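Local coordinates for protein 2,4-dihydroxyhept-2-ene-1,7-dioic acid aldolase (Kordia algicida OT-1, PDB 6BDE) that binds a heme b cofactor in an H-NOX domain and probably serves as a sensor of nitric oxide or related gases in signalling, at residues A[4-9]-A[35-40]. The protein carries 1 engineered substitution. Numbering follows the deposited sequence.
Sequences IIFTEF and GVYTSI. With HEM (protoporphyrin IX containing Fe), chain B.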
ATOM      1  N   ILE A   4      -4.977  -1.822 -11.945  1.00 48.96           N
ATOM      2  CA  ILE A   4      -4.423  -2.977 -11.243  1.00 55.24           C
ATOM      3  C   ILE A   4      -4.711  -2.886  -9.751  1.00 55.01           C
ATOM      4  O   ILE A   4      -4.901  -3.909  -9.082  1.00 59.04           O
ATOM      5  CB  ILE A   4      -2.912  -3.104 -11.530  1.00 56.23           C
ATOM      6  CG1 ILE A   4      -2.320  -4.315 -10.804  1.00 57.01           C
ATOM      7  CG2 ILE A   4      -2.178  -1.826 -11.147  1.00 54.23           C
ATOM      8  CD1 ILE A   4      -2.741  -5.643 -11.392  1.00 64.06           C
ATOM      9  N   ILE A   5      -4.767  -1.668  -9.208  1.00 44.93           N
ATOM     10  CA  ILE A   5      -5.104  -1.499  -7.799  1.00 41.04           C
ATOM     11  C   ILE A   5      -6.556  -1.886  -7.551  1.00 43.29           C
ATOM     12  O   ILE A   5      -6.887  -2.471  -6.514  1.00 44.33           O
ATOM     13  CB  ILE A   5      -4.815  -0.055  -7.354  1.00 37.47           C
ATOM     14  CG1 ILE A   5      -3.393   0.344  -7.748  1.00 38.82           C
ATOM     15  CG2 ILE A   5      -5.007   0.092  -5.854  1.00 37.99           C
ATOM     16  CD1 ILE A   5      -2.324  -0.507  -7.098  1.00 41.62           C
ATOM     17  N   PHE A   6      -7.443  -1.576  -8.500  1.00 42.27           N
ATOM     18  CA  PHE A   6      -8.852  -1.926  -8.344  1.00 45.55           C
ATOM     19  C   PHE A   6      -9.066  -3.429  -8.485  1.00 47.85           C
ATOM     20  O   PHE A   6      -9.768  -4.044  -7.675  1.00 47.51           O
ATOM     21  CB  PHE A   6      -9.698  -1.170  -9.370  1.00 47.33           C
ATOM     22  CG  PHE A   6      -9.914   0.277  -9.033  1.00 42.60           C
ATOM     23  CD1 PHE A   6     -10.950   0.662  -8.197  1.00 43.12           C
ATOM     24  CD2 PHE A   6      -9.089   1.255  -9.563  1.00 43.89           C
ATOM     25  CE1 PHE A   6     -11.154   1.995  -7.892  1.00 40.42           C
ATOM     26  CE2 PHE A   6      -9.286   2.590  -9.261  1.00 43.66           C
ATOM     27  CZ  PHE A   6     -10.321   2.960  -8.423  1.00 43.32           C
ATOM     28  N   THR A   7      -8.464  -4.037  -9.511  1.00 48.79           N
ATOM     29  CA  THR A   7      -8.705  -5.452  -9.781  1.00 54.05           C
ATOM     30  C   THR A   7      -8.174  -6.335  -8.658  1.00 55.87           C
ATOM     31  O   THR A   7      -8.851  -7.275  -8.225  1.00 57.00           O
ATOM     32  CB  THR A   7      -8.076  -5.848 -11.117  1.00 54.03           C
ATOM     33  OG1 THR A   7      -6.666  -5.595 -11.080  1.00 54.99           O
ATOM     34  CG2 THR A   7      -8.702  -5.055 -12.257  1.00 60.42           C
ATOM     35  N   GLU A   8      -6.962  -6.050  -8.174  1.00 56.49           N
ATOM     36  CA  GLU A   8      -6.401  -6.839  -7.081  1.00 53.49           C
ATOM     37  C   GLU A   8      -7.172  -6.630  -5.785  1.00 48.73           C
ATOM     38  O   GLU A   8      -7.280  -7.557  -4.974  1.00 47.20           O
ATOM     39  CB  GLU A   8      -4.927  -6.491  -6.880  1.00 52.43           C
ATOM     40  CG  GLU A   8      -4.025  -6.896  -8.036  1.00 52.66           C
ATOM     41  CD  GLU A   8      -3.836  -8.397  -8.140  1.00 62.00           C
ATOM     42  OE1 GLU A   8      -4.067  -9.101  -7.134  1.00 57.55           O
ATOM     43  OE2 GLU A   8      -3.453  -8.875  -9.229  1.00 60.58           O
ATOM     44  N   PHE A   9      -7.713  -5.428  -5.575  1.00 46.27           N
ATOM     45  CA  PHE A   9      -8.480  -5.156  -4.362  1.00 42.27           C
ATOM     46  C   PHE A   9      -9.783  -5.945  -4.352  1.00 46.97           C
ATOM     47  O   PHE A   9     -10.097  -6.629  -3.371  1.00 45.36           O
ATOM     48  CB  PHE A   9      -8.753  -3.656  -4.242  1.00 36.13           C
ATOM     49  CG  PHE A   9      -9.757  -3.301  -3.180  1.00 39.61           C
ATOM     50  CD1 PHE A   9      -9.421  -3.365  -1.838  1.00 37.27           C
ATOM     51  CD2 PHE A   9     -11.036  -2.894  -3.526  1.00 34.74           C
ATOM     52  CE1 PHE A   9     -10.343  -3.036  -0.859  1.00 42.93           C
ATOM     53  CE2 PHE A   9     -11.963  -2.565  -2.552  1.00 45.25           C
ATOM     54  CZ  PHE A   9     -11.615  -2.635  -1.217  1.00 40.23           C
ATOM     55  N   GLY A  35     -17.996  -0.255 -11.802  1.00 64.97           N
ATOM     56  CA  GLY A  35     -17.424  -1.462 -11.242  1.00 64.82           C
ATOM     57  C   GLY A  35     -16.627  -2.327 -12.190  1.00 68.53           C
ATOM     58  O   GLY A  35     -16.226  -3.430 -11.801  1.00 72.39           O
ATOM     59  N   VAL A  36     -16.377  -1.875 -13.415  1.00 67.42           N
ATOM     60  CA  VAL A  36     -15.625  -2.645 -14.399  1.00 65.59           C
ATOM     61  C   VAL A  36     -14.278  -1.967 -14.604  1.00 63.16           C
ATOM     62  O   VAL A  36     -14.214  -0.814 -15.053  1.00 64.22           O
ATOM     63  CB  VAL A  36     -16.387  -2.777 -15.724  1.00 69.40           C
ATOM     64  CG1 VAL A  36     -15.833  -3.939 -16.535  1.00 72.18           C
ATOM     65  CG2 VAL A  36     -17.874  -2.963 -15.462  1.00 70.23           C
ATOM     66  N   TYR A  37     -13.203  -2.688 -14.291  1.00 63.62           N
ATOM     67  CA  TYR A  37     -11.855  -2.147 -14.343  1.00 60.44           C
ATOM     68  C   TYR A  37     -10.957  -3.041 -15.184  1.00 63.91           C
ATOM     69  O   TYR A  37     -11.126  -4.263 -15.226  1.00 64.30           O
ATOM     70  CB  TYR A  37     -11.251  -2.009 -12.940  1.00 52.76           C
ATOM     71  CG  TYR A  37     -12.094  -1.202 -11.988  1.00 49.65           C
ATOM     72  CD1 TYR A  37     -12.073   0.183 -12.018  1.00 50.52           C
ATOM     73  CD2 TYR A  37     -12.914  -1.827 -11.058  1.00 52.61           C
ATOM     74  CE1 TYR A  37     -12.843   0.925 -11.147  1.00 51.06           C
ATOM     75  CE2 TYR A  37     -13.689  -1.093 -10.182  1.00 48.19           C
ATOM     76  CZ  TYR A  37     -13.650   0.283 -10.231  1.00 52.20           C
ATOM     77  OH  TYR A  37     -14.420   1.020  -9.360  1.00 53.16           O
ATOM     78  N   THR A  38      -9.994  -2.410 -15.850  1.00 65.12           N
ATOM     79  CA  THR A  38      -8.922  -3.101 -16.547  1.00 71.86           C
ATOM     80  C   THR A  38      -7.588  -2.682 -15.942  1.00 70.64           C
ATOM     81  O   THR A  38      -7.452  -1.574 -15.416  1.00 69.15           O
ATOM     82  CB  THR A  38      -8.932  -2.797 -18.048  1.00 76.18           C
ATOM     83  OG1 THR A  38      -7.759  -3.353 -18.655  1.00 78.92           O
ATOM     84  CG2 THR A  38      -8.951  -1.297 -18.288  1.00 75.25           C
ATOM     85  N   SER A  39      -6.600  -3.579 -16.038  1.00 71.84           N
ATOM     86  CA  SER A  39      -5.332  -3.380 -15.338  1.00 70.66           C
ATOM     87  C   SER A  39      -4.634  -2.098 -15.771  1.00 71.97           C
ATOM     88  O   SER A  39      -4.002  -1.422 -14.952  1.00 71.11           O
ATOM     89  CB  SER A  39      -4.412  -4.578 -15.569  1.00 72.18           C
ATOM     90  OG  SER A  39      -4.932  -5.745 -14.962  1.00 75.07           O
ATOM     91  N   ILE A  40      -4.722  -1.751 -17.052  1.00 70.69           N
ATOM     92  CA  ILE A  40      -3.997  -0.599 -17.575  1.00 64.14           C
ATOM     93  C   ILE A  40      -4.910   0.618 -17.608  1.00 60.18           C
ATOM     94  O   ILE A  40      -4.534   1.675 -18.128  1.00 56.32           O
ATOM     95  CB  ILE A  40      -3.418  -0.900 -18.968  1.00 64.87           C
ATOM     96  CG1 ILE A  40      -4.543  -1.004 -20.000  1.00 70.62           C
ATOM     97  CG2 ILE A  40      -2.587  -2.174 -18.930  1.00 70.09           C
ATOM     98  CD1 ILE A  40      -4.121  -0.614 -21.400  1.00 68.46           C
TER
HETATM   99  CHA HEM B 201       0.624   3.401  -5.299  1.00 38.91           C
HETATM  100  CHB HEM B 201       3.932   0.067  -8.022  1.00 36.41           C
HETATM  101  CHC HEM B 201       7.139  -0.420  -3.566  1.00 37.90           C
HETATM  102  CHD HEM B 201       3.686   2.727  -0.756  1.00 31.59           C
HETATM  103  C1A HEM B 201       1.592   2.361  -6.240  1.00 35.01           C
HETATM  104  C2A HEM B 201       0.874   2.031  -7.413  1.00 39.84           C
HETATM  105  C3A HEM B 201       1.693   1.213  -8.079  1.00 38.67           C
HETATM  106  C4A HEM B 201       2.832   1.107  -7.257  1.00 36.53           C
HETATM  107  CMA HEM B 201       1.451   0.547  -9.432  1.00 39.23           C
HETATM  108  CAA HEM B 201      -0.508   2.523  -7.843  1.00 32.68           C
HETATM  109  CBA HEM B 201      -0.321   3.820  -8.636  1.00 36.99           C
HETATM  110  CGA HEM B 201      -1.643   4.309  -9.222  1.00 38.82           C
HETATM  111  O1A HEM B 201      -1.646   5.249 -10.062  1.00 40.13           O
HETATM  112  O2A HEM B 201      -2.729   3.779  -8.870  1.00 40.66           O
HETATM  113  C1B HEM B 201       5.022  -0.286  -6.828  1.00 36.52           C
HETATM  114  C2B HEM B 201       6.011  -1.448  -7.043  1.00 36.40           C
HETATM  115  C3B HEM B 201       6.804  -1.516  -5.860  1.00 39.00           C
HETATM  116  C4B HEM B 201       6.281  -0.411  -4.989  1.00 35.51           C
HETATM  117  CMB HEM B 201       6.121  -2.335  -8.284  1.00 46.72           C
HETATM  118  CAB HEM B 201       7.946  -2.473  -5.538  1.00 38.06           C
HETATM  119  CBB HEM B 201       8.996  -2.557  -6.328  1.00 53.14           C
HETATM  120  C1C HEM B 201       6.136   0.518  -2.542  1.00 34.91           C
HETATM  121  C2C HEM B 201       6.489   0.324  -1.189  1.00 32.73           C
HETATM  122  C3C HEM B 201       5.635   1.102  -0.503  1.00 33.14           C
HETATM  123  C4C HEM B 201       4.834   1.712  -1.488  1.00 31.83           C
HETATM  124  CMC HEM B 201       7.596  -0.567  -0.630  1.00 35.05           C
HETATM  125  CAC HEM B 201       5.556   1.296   1.008  1.00 43.12           C
HETATM  126  CBC HEM B 201       6.047   2.389   1.550  1.00 46.74           C
HETATM  127  C1D HEM B 201       2.618   3.019  -2.012  1.00 30.76           C
HETATM  128  C2D HEM B 201       1.352   3.624  -1.453  1.00 29.79           C
HETATM  129  C3D HEM B 201       0.516   3.823  -2.585  1.00 27.82           C
HETATM  130  C4D HEM B 201       1.316   3.319  -3.806  1.00 30.76           C
HETATM  131  CMD HEM B 201       1.036   3.969  -0.000  1.00 30.63           C
HETATM  132  CAD HEM B 201      -0.891   4.421  -2.584  1.00 30.61           C
HETATM  133  CBD HEM B 201      -0.938   5.720  -3.382  1.00 32.71           C
HETATM  134  CGD HEM B 201      -0.806   6.897  -2.422  1.00 32.24           C
HETATM  135  O1D HEM B 201      -0.448   6.693  -1.232  1.00 30.69           O
HETATM  136  O2D HEM B 201      -1.050   8.064  -2.827  1.00 30.75           O
HETATM  137  NA  HEM B 201       2.833   1.758  -6.013  1.00 35.39           N
HETATM  138  NB  HEM B 201       5.111   0.386  -5.444  1.00 37.45           N
HETATM  139  NC  HEM B 201       5.042   1.343  -2.826  1.00 33.52           N
HETATM  140  ND  HEM B 201       2.690   2.704  -3.465  1.00 32.89           N
HETATM  141 FE   HEM B 201       4.225   1.973  -4.560  1.00 33.46          FE
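Phe6 and Tyr37 lay their rings face against face in an offset stack, centroids 4.2 Å apart and planes inclined by just 12°. The displacement brings Phe6 CD1 over the tyrosine ring toward its rim, 3.4 Å from Tyr37 CZ, while Tyr37 CE1 lies in the same way over the phenylalanine face. The phenylalanine is slid far enough that its CB also sits above the tyrosine ring, a CH-pi contact 3.7 Å from the centroid. Both side chains carry CG anti to their own carbonyl carbon (chi1 -76° for Phe6, -55° for Tyr37), which sets each CG beside its own backbone N.

The next residue along the helix, Thr7, runs alongside Tyr37 with the two side chains pointing opposite ways, and the methyl CG2 of Thr7 rests 4.0 Å from Tyr37 CB. The hydroxyl of Thr7 turns back to its own helix: OG1 donates to Ile4 O from above the carbonyl plane, on the same face from which Glu8 N reaches that oxygen. Near the start of the helix, Ile4 N makes a weak, bent bond of 3.2 Å to Ser39 O.

Tyr37 OH is hydrogen-bonded to Glu47, and an alanine in place of Tyr37 would probably leave one face of Phe6 without its stacking partner and Glu47 without this hydroxyl.

The contact ties helix 3-17 to the loop between helices 19-27 and 45-59 at the surface of the heme domain. Tyr43 meets Tyr37 edge-to-face, Met48 of helix 45-59 touches Phe6, and Ile5, turned away from the loop, packs against the heme and Phe74 of helix 63-81.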